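Local coordinates for putative bacterial transcription regulation protein (Staphylococcus aureus, PDB 3LUR) that is a putative transcription regulator whose effector-binding domain probably recognises a small-molecule ligand, at residues Q5-A10 and E151-V156; E19-G24 and Q29-F34; E41-D46 and A85-I90. All coordinates share one frame; numbering follows the deposited sequence. Where two conformers were deposited one is given.

Interaction 1: Q5-A10 and E151-V156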
# COMPACT_ATOMS: atom_id res chain seq x y z
N GLN A 5 -11.88 7.42 7.53
CA GLN A 5 -11.62 7.49 8.96
C GLN A 5 -10.21 7.99 9.15
O GLN A 5 -9.30 7.62 8.39
CB GLN A 5 -11.76 6.12 9.63
CG GLN A 5 -13.12 5.47 9.48
CD GLN A 5 -14.20 6.15 10.31
OE1 GLN A 5 -13.92 6.92 11.26
NE2 GLN A 5 -15.46 5.86 9.96
N LEU A 6 -10.02 8.87 10.12
CA LEU A 6 -8.69 9.35 10.45
C LEU A 6 -8.04 8.31 11.34
O LEU A 6 -8.66 7.80 12.29
CB LEU A 6 -8.74 10.70 11.15
CG LEU A 6 -9.27 11.85 10.30
CD1 LEU A 6 -9.50 13.10 11.17
CD2 LEU A 6 -8.28 12.11 9.16
N GLN A 7 -6.81 7.97 11.02
CA GLN A 7 -6.05 7.03 11.81
C GLN A 7 -4.64 7.59 11.90
O GLN A 7 -4.28 8.50 11.15
CB GLN A 7 -6.00 5.65 11.16
CG GLN A 7 -7.33 4.96 10.98
CD GLN A 7 -8.02 4.62 12.31
OE1 GLN A 7 -7.42 4.75 13.38
NE2 GLN A 7 -9.29 4.21 12.24
N GLN A 8 -3.86 7.11 12.85
CA GLN A 8 -2.49 7.53 12.95
C GLN A 8 -1.60 6.35 13.22
O GLN A 8 -1.99 5.44 13.93
CB GLN A 8 -2.32 8.61 14.01
CG GLN A 8 -2.66 8.24 15.39
CD GLN A 8 -2.46 9.41 16.32
OE1 GLN A 8 -2.97 10.49 16.07
NE2 GLN A 8 -1.71 9.20 17.40
N LEU A 9 -0.41 6.36 12.63
CA LEU A 9 0.55 5.30 12.83
C LEU A 9 1.89 5.85 13.38
O LEU A 9 2.33 6.95 13.00
CB LEU A 9 0.84 4.58 11.53
CG LEU A 9 -0.29 3.83 10.82
CD1 LEU A 9 0.30 3.25 9.54
CD2 LEU A 9 -0.89 2.74 11.71
N ALA A 10 2.51 5.08 14.27
CA ALA A 10 3.87 5.32 14.69
C ALA A 10 4.75 4.94 13.49
O ALA A 10 4.25 4.44 12.47
CB ALA A 10 4.21 4.45 15.85
N GLU A 151 -8.31 -1.56 2.28
CA GLU A 151 -8.16 -0.22 2.84
C GLU A 151 -7.13 0.54 2.07
O GLU A 151 -6.10 0.01 1.68
CB GLU A 151 -7.77 -0.27 4.31
CG GLU A 151 -8.84 -0.80 5.20
CD GLU A 151 -8.46 -0.77 6.67
OE1 GLU A 151 -7.26 -0.62 7.00
OE2 GLU A 151 -9.37 -0.96 7.50
N ILE A 152 -7.39 1.83 1.89
CA ILE A 152 -6.44 2.71 1.22
C ILE A 152 -6.06 3.79 2.25
O ILE A 152 -6.92 4.55 2.72
CB ILE A 152 -7.04 3.34 -0.06
CG1 ILE A 152 -7.14 2.28 -1.17
CG2 ILE A 152 -6.16 4.53 -0.55
CD1 ILE A 152 -7.93 2.72 -2.41
N TRP A 153 -4.79 3.87 2.55
CA TRP A 153 -4.28 4.77 3.58
C TRP A 153 -3.49 5.87 2.92
O TRP A 153 -2.41 5.61 2.38
CB TRP A 153 -3.36 4.00 4.52
CG TRP A 153 -4.02 3.01 5.40
CD1 TRP A 153 -4.68 1.87 5.02
CD2 TRP A 153 -4.01 3.02 6.82
NE1 TRP A 153 -5.12 1.20 6.14
CE2 TRP A 153 -4.71 1.87 7.26
CE3 TRP A 153 -3.49 3.89 7.77
CZ2 TRP A 153 -4.92 1.58 8.62
CZ3 TRP A 153 -3.67 3.60 9.12
CH2 TRP A 153 -4.38 2.44 9.53
N MSE A 154 -3.98 7.09 3.05
CA MSE A 154 -3.37 8.25 2.43
C MSE A 154 -2.88 9.19 3.54
O MSE A 154 -3.67 9.63 4.38
CB MSE A 154 -4.40 9.01 1.59
CG MSE A 154 -5.11 8.17 0.61
SE MSE A 154 -3.92 7.39 -0.75
CE MSE A 154 -3.26 8.95 -1.59
N PRO A 155 -1.58 9.51 3.53
CA PRO A 155 -1.00 10.34 4.59
C PRO A 155 -1.42 11.80 4.52
O PRO A 155 -1.56 12.38 3.43
CB PRO A 155 0.50 10.19 4.35
CG PRO A 155 0.62 9.93 2.94
CD PRO A 155 -0.56 9.11 2.54
N VAL A 156 -1.69 12.38 5.68
CA VAL A 156 -2.10 13.77 5.74
C VAL A 156 -1.34 14.46 6.84
O VAL A 156 -0.76 13.82 7.74
CB VAL A 156 -3.61 13.92 5.98
CG1 VAL A 156 -4.40 13.37 4.78
CG2 VAL A 156 -4.04 13.20 7.25
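W153 reaches across to strand 5-21 with the far end of its indole, where the benzene-ring carbons CZ3 and CH2 meet Q7 and L9. No hydrogen bond joins the two segments, so the contact is one of carbon against carbon. From Q7 it is the base of the side chain that touches: CB lies 3.7 Å from W153 CZ3. Beyond CG the chain bends (chi2 -64°) and carries the amide away from the indole. L9 comes in at about a right angle to the tryptophan side chain and sets its branch against CZ3 from one side, with CG 3.8 Å from W153 CZ3 and both methyls at similar range. The other end of the indole is tied within its own strand: W153 NE1 donates to E151 OE1 at 2.9 Å, a bent bond (144°) that meets the carboxylate on its anti side and well out of its plane. The buried N-H is thereby satisfied, and the rotation of the ring is probably restrained. The two strands are not sheet neighbours here, for strand 88-103 runs between them, pairing Q7 with Y97 and I152 with F100 through the backbone. On W153 itself, F135 of strand 134-138 stacks and Y97 packs edge-to-face; the indole thus points to the face of the sheet away from helix 108-124, where I152 and M154 pack, probably the inner face of the barrel.

Interaction 2: E19-G24 and Q29-F34; sequences ETYENG and QHIAGF
E19 and Y21 of the strand end face H30 and F34 of the following helix, which runs back nearly antiparallel to the strand (163°), the two short axes approaching to 10.1 Å. The strand residues lie two apart and the helix residues one turn apart, so E19 falls opposite F34 and Y21 opposite H30. With CG turned opposite the backbone N (chi1 177°), the F34 ring is carried to the strand, where E19 covers one face. The carboxylate and ring planes are only 10° from parallel, with CD of E19 3.4 Å above the F34 ring and displaced toward the rim. The methylene of E19 shares this face: CG stands 3.7 Å from the F34 ring centroid in a CH-pi contact. The carboxylate is held at both oxygens. Y21 OH donates to E19 OE1 at 2.6 Å, on the anti side and slightly out of plane, while OE2 pairs with R37 further along the helix, which probably favours the ionised form. Y21 rests on two neighbouring helix residues, CE1 within 3.3 Å of H30 CB and CE2 4.2 Å from I31 CG1. Its ring and the imidazole of H30 are close to parallel, but displaced so that little of one lies over the other. H30 ND1 bonds instead to the backbone O of Q26, and N23, the N-cap of the helix, binds the Q26 backbone N through OD1. The arrangement is a tight beta-alpha connection in which an amphipathic helix folds back onto the strand preceding it, in a domain of the effector-binding type.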
# COMPACT_ATOMS: atom_id res chain seq x y z
N GLU A 19 9.29 -2.69 -6.70
CA GLU A 19 9.47 -2.58 -8.16
C GLU A 19 9.23 -1.11 -8.50
O GLU A 19 8.39 -0.48 -7.88
CB GLU A 19 8.52 -3.48 -8.93
CG GLU A 19 8.97 -4.92 -8.90
CD GLU A 19 8.23 -5.82 -9.89
OE1 GLU A 19 7.22 -5.38 -10.51
OE2 GLU A 19 8.64 -6.98 -10.02
N THR A 20 9.99 -0.57 -9.44
CA THR A 20 9.86 0.82 -9.80
C THR A 20 9.40 0.89 -11.23
O THR A 20 9.92 0.18 -12.10
CB THR A 20 11.18 1.58 -9.61
OG1 THR A 20 11.59 1.48 -8.25
CG2 THR A 20 11.05 3.09 -9.99
N TYR A 21 8.39 1.72 -11.46
CA TYR A 21 7.83 1.90 -12.77
C TYR A 21 8.01 3.35 -13.22
O TYR A 21 8.25 4.25 -12.40
CB TYR A 21 6.36 1.54 -12.72
CG TYR A 21 6.14 0.22 -12.04
CD1 TYR A 21 6.47 -0.96 -12.67
CD2 TYR A 21 5.58 0.15 -10.76
CE1 TYR A 21 6.26 -2.19 -12.06
CE2 TYR A 21 5.36 -1.06 -10.15
CZ TYR A 21 5.71 -2.22 -10.81
OH TYR A 21 5.49 -3.44 -10.21
N GLU A 22 7.87 3.55 -14.52
CA GLU A 22 8.10 4.85 -15.16
C GLU A 22 7.23 5.97 -14.59
O GLU A 22 7.68 7.11 -14.45
CB GLU A 22 7.92 4.74 -16.69
N ASN A 23 5.99 5.63 -14.25
CA ASN A 23 5.03 6.58 -13.69
C ASN A 23 3.81 5.85 -13.11
O ASN A 23 3.75 4.61 -13.11
CB ASN A 23 4.59 7.57 -14.78
CG ASN A 23 4.11 6.85 -16.03
OD1 ASN A 23 3.38 5.87 -15.95
ND2 ASN A 23 4.53 7.34 -17.19
N GLY A 24 2.87 6.63 -12.59
CA GLY A 24 1.65 6.10 -11.98
C GLY A 24 0.83 5.15 -12.84
O GLY A 24 0.37 4.11 -12.34
N GLN A 29 -0.52 -0.90 -14.54
CA GLN A 29 -0.53 -1.97 -15.53
C GLN A 29 0.40 -3.13 -15.19
O GLN A 29 0.25 -4.19 -15.75
CB GLN A 29 -0.22 -1.41 -16.92
CG GLN A 29 -1.28 -0.41 -17.37
CD GLN A 29 -0.98 0.23 -18.70
OE1 GLN A 29 -0.41 -0.39 -19.61
NE2 GLN A 29 -1.39 1.50 -18.84
N HIS A 30 1.32 -2.92 -14.23
CA HIS A 30 2.27 -3.97 -13.81
C HIS A 30 2.01 -4.56 -12.43
O HIS A 30 2.45 -5.68 -12.11
CB HIS A 30 3.68 -3.40 -13.79
CG HIS A 30 4.25 -3.18 -15.14
ND1 HIS A 30 4.12 -1.99 -15.82
CD2 HIS A 30 4.94 -4.01 -15.96
CE1 HIS A 30 4.72 -2.09 -17.00
NE2 HIS A 30 5.22 -3.31 -17.10
N ILE A 31 1.26 -3.85 -11.60
CA ILE A 31 1.09 -4.26 -10.22
C ILE A 31 0.44 -5.64 -10.02
O ILE A 31 0.91 -6.42 -9.19
CB ILE A 31 0.40 -3.16 -9.39
CG1 ILE A 31 1.40 -2.02 -9.13
CG2 ILE A 31 -0.10 -3.73 -8.06
CD1 ILE A 31 0.73 -0.71 -8.66
N ALA A 32 -0.62 -5.97 -10.77
CA ALA A 32 -1.25 -7.28 -10.61
C ALA A 32 -0.23 -8.39 -10.88
O ALA A 32 -0.16 -9.37 -10.14
CB ALA A 32 -2.45 -7.43 -11.54
N GLY A 33 0.56 -8.22 -11.93
CA GLY A 33 1.57 -9.18 -12.30
C GLY A 33 2.64 -9.33 -11.24
O GLY A 33 3.16 -10.42 -11.03
N PHE A 34 2.98 -8.22 -10.59
CA PHE A 34 3.97 -8.23 -9.53
C PHE A 34 3.46 -9.07 -8.36
O PHE A 34 4.20 -9.91 -7.82
CB PHE A 34 4.30 -6.79 -9.14
CG PHE A 34 5.26 -6.64 -8.00
CD1 PHE A 34 6.25 -7.56 -7.76
CD2 PHE A 34 5.25 -5.46 -7.25
CE1 PHE A 34 7.15 -7.38 -6.70
CE2 PHE A 34 6.14 -5.26 -6.23
CZ PHE A 34 7.10 -6.22 -5.95

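Interaction 3: E41-D46 and A85-I90; sequences EGVIAD and AKYDVI. With EDO (1,2-ethanediol), chain F.
Y87 and D46 make the polar part of this contact, a single short hydrogen bond in which Y87 OH donates to D46 OD2 at 2.5 Å. The carboxylate oxygen arrives at the edge of the phenol, in the ring plane, and accepts the hydrogen bond on its anti lone pair, the side away from OD1. The carboxylate and the ring are turned 31° against each other. D46 can reach outward because its CG stands opposite the backbone N (chi1 -165°). D46 CB itself lies 3.3 Å from Y87 OH, so the hydroxyl sits close against the aspartate. The apolar part is slighter. V43, about one helical turn earlier, slides past the tyrosine in the opposite direction, and its CG1 methyl comes 4.1 Å from Y87 CE1. Together V43 and D46 meet the outer end of the phenol, on its two flanks. Beside the contact, a 1,2-ethanediol molecule, probably from the crystallisation liquor, gives both of its hydroxyls to E41, O2 to OE1 at 2.6 Å and O1 to OE2 at 2.9 Å, and R37 binds the same diol. In the backbone, G42 closes one helix with a Schellman motif at positive phi and is at once the N-cap of the next, where D46 N bonds to G42 O at 3.1 Å. Helix 43-50 packs back against helix 24-41 through V43 on C38 and I44 on W35, while Y87, just before strand 88-103, also rests on V15 and I17 of strand 5-21, joining strands 5-21 and 88-103 to helix 43-50.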
# COMPACT_ATOMS: atom_id res chain seq x y z
N GLU A 41 6.37 -17.22 -6.53
CA GLU A 41 7.73 -17.47 -6.03
C GLU A 41 7.78 -17.85 -4.57
O GLU A 41 8.81 -18.32 -4.09
CB GLU A 41 8.62 -16.24 -6.22
CG GLU A 41 8.90 -15.91 -7.65
CD GLU A 41 9.56 -14.55 -7.80
OE1 GLU A 41 10.09 -14.01 -6.80
OE2 GLU A 41 9.55 -14.03 -8.94
N GLY A 42 6.69 -17.65 -3.85
CA GLY A 42 6.67 -17.95 -2.41
C GLY A 42 7.08 -16.76 -1.56
O GLY A 42 7.33 -16.89 -0.37
N VAL A 43 7.20 -15.60 -2.20
CA VAL A 43 7.57 -14.41 -1.48
C VAL A 43 6.47 -14.03 -0.51
O VAL A 43 6.75 -13.61 0.63
CB VAL A 43 7.82 -13.23 -2.44
CG1 VAL A 43 7.86 -11.92 -1.67
CG2 VAL A 43 9.10 -13.46 -3.27
N ILE A 44 5.20 -14.17 -0.93
CA ILE A 44 4.11 -13.78 -0.05
C ILE A 44 4.11 -14.63 1.21
O ILE A 44 3.94 -14.10 2.31
CB ILE A 44 2.71 -13.80 -0.69
CG1 ILE A 44 2.64 -12.89 -1.92
CG2 ILE A 44 1.65 -13.37 0.37
CD1 ILE A 44 2.95 -11.43 -1.64
N ALA A 45 4.31 -15.94 1.05
CA ALA A 45 4.29 -16.85 2.20
C ALA A 45 5.41 -16.52 3.16
O ALA A 45 5.21 -16.48 4.36
CB ALA A 45 4.37 -18.32 1.74
N ASP A 46 6.58 -16.22 2.61
CA ASP A 46 7.71 -15.86 3.42
C ASP A 46 7.51 -14.54 4.20
O ASP A 46 7.87 -14.46 5.36
CB ASP A 46 8.96 -15.74 2.56
CG ASP A 46 10.22 -15.74 3.39
OD1 ASP A 46 10.34 -16.63 4.27
OD2 ASP A 46 11.07 -14.85 3.18
N ALA A 85 17.43 -8.05 6.02
CA ALA A 85 18.31 -7.51 4.96
C ALA A 85 18.16 -8.13 3.53
O ALA A 85 18.43 -7.46 2.55
CB ALA A 85 19.79 -7.58 5.42
N LYS A 86 17.79 -9.41 3.43
CA LYS A 86 17.51 -10.08 2.10
C LYS A 86 16.41 -9.29 1.29
O LYS A 86 16.54 -9.00 0.08
CB LYS A 86 17.08 -11.51 2.32
CG LYS A 86 15.85 -11.63 3.18
N TYR A 87 15.37 -8.91 1.99
CA TYR A 87 14.34 -8.07 1.46
C TYR A 87 14.75 -6.63 1.65
O TYR A 87 15.76 -6.36 2.26
CB TYR A 87 13.05 -8.28 2.25
CG TYR A 87 12.45 -9.61 2.03
CD1 TYR A 87 11.71 -9.85 0.88
CD2 TYR A 87 12.57 -10.63 2.96
CE1 TYR A 87 11.15 -11.05 0.64
CE2 TYR A 87 12.00 -11.86 2.73
CZ TYR A 87 11.29 -12.06 1.55
OH TYR A 87 10.68 -13.25 1.26
N ASP A 88 13.95 -5.72 1.10
CA ASP A 88 14.09 -4.30 1.41
C ASP A 88 13.51 -4.17 2.79
O ASP A 88 12.50 -4.82 3.09
CB ASP A 88 13.34 -3.42 0.43
CG ASP A 88 14.18 -2.98 -0.74
OD1 ASP A 88 15.27 -3.56 -0.97
OD2 ASP A 88 13.77 -2.00 -1.43
N VAL A 89 14.17 -3.40 3.66
CA VAL A 89 13.70 -3.22 5.04
C VAL A 89 13.75 -1.75 5.31
O VAL A 89 14.83 -1.21 5.54
CB VAL A 89 14.58 -3.96 6.05
CG1 VAL A 89 14.10 -3.68 7.48
CG2 VAL A 89 14.56 -5.43 5.77
N ILE A 90 12.60 -1.07 5.22
CA ILE A 90 12.57 0.40 5.37
C ILE A 90 11.66 0.91 6.47
O ILE A 90 10.87 0.16 7.03
CB ILE A 90 12.17 1.07 4.05
CG1 ILE A 90 10.69 0.87 3.77
CG2 ILE A 90 13.10 0.53 2.91
CD1 ILE A 90 10.14 1.72 2.69
C1 EDO F . 8.57 -10.97 -7.83
O1 EDO F . 9.11 -11.22 -9.14
C2 EDO F . 9.69 -10.58 -6.88
O2 EDO F . 10.77 -11.51 -7.01

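The three contacts show how chemistry follows depth in one barrel-like fold. Interaction 2 is the most buried and mixes aromatic, carboxylate and aliphatic groups where a helix lies against its own strand. Interaction 1, apolar between its segments, lies partly buried beside strand 88-103, on the face of the sheet away from helix 108-124; interaction 3 is at the surface and depends chiefly on one hydrogen bond. Interactions 1 and 2 share strand 5-21 at its two ends, their centres about 23 Å apart on opposite sides of the chain's centre. Interaction 3 lies about 18 Å from interaction 2, centre to centre, and uses the next helix in the chain. Along the sequence, interactions 2 and 3 are both nested inside the loop that interaction 1 closes.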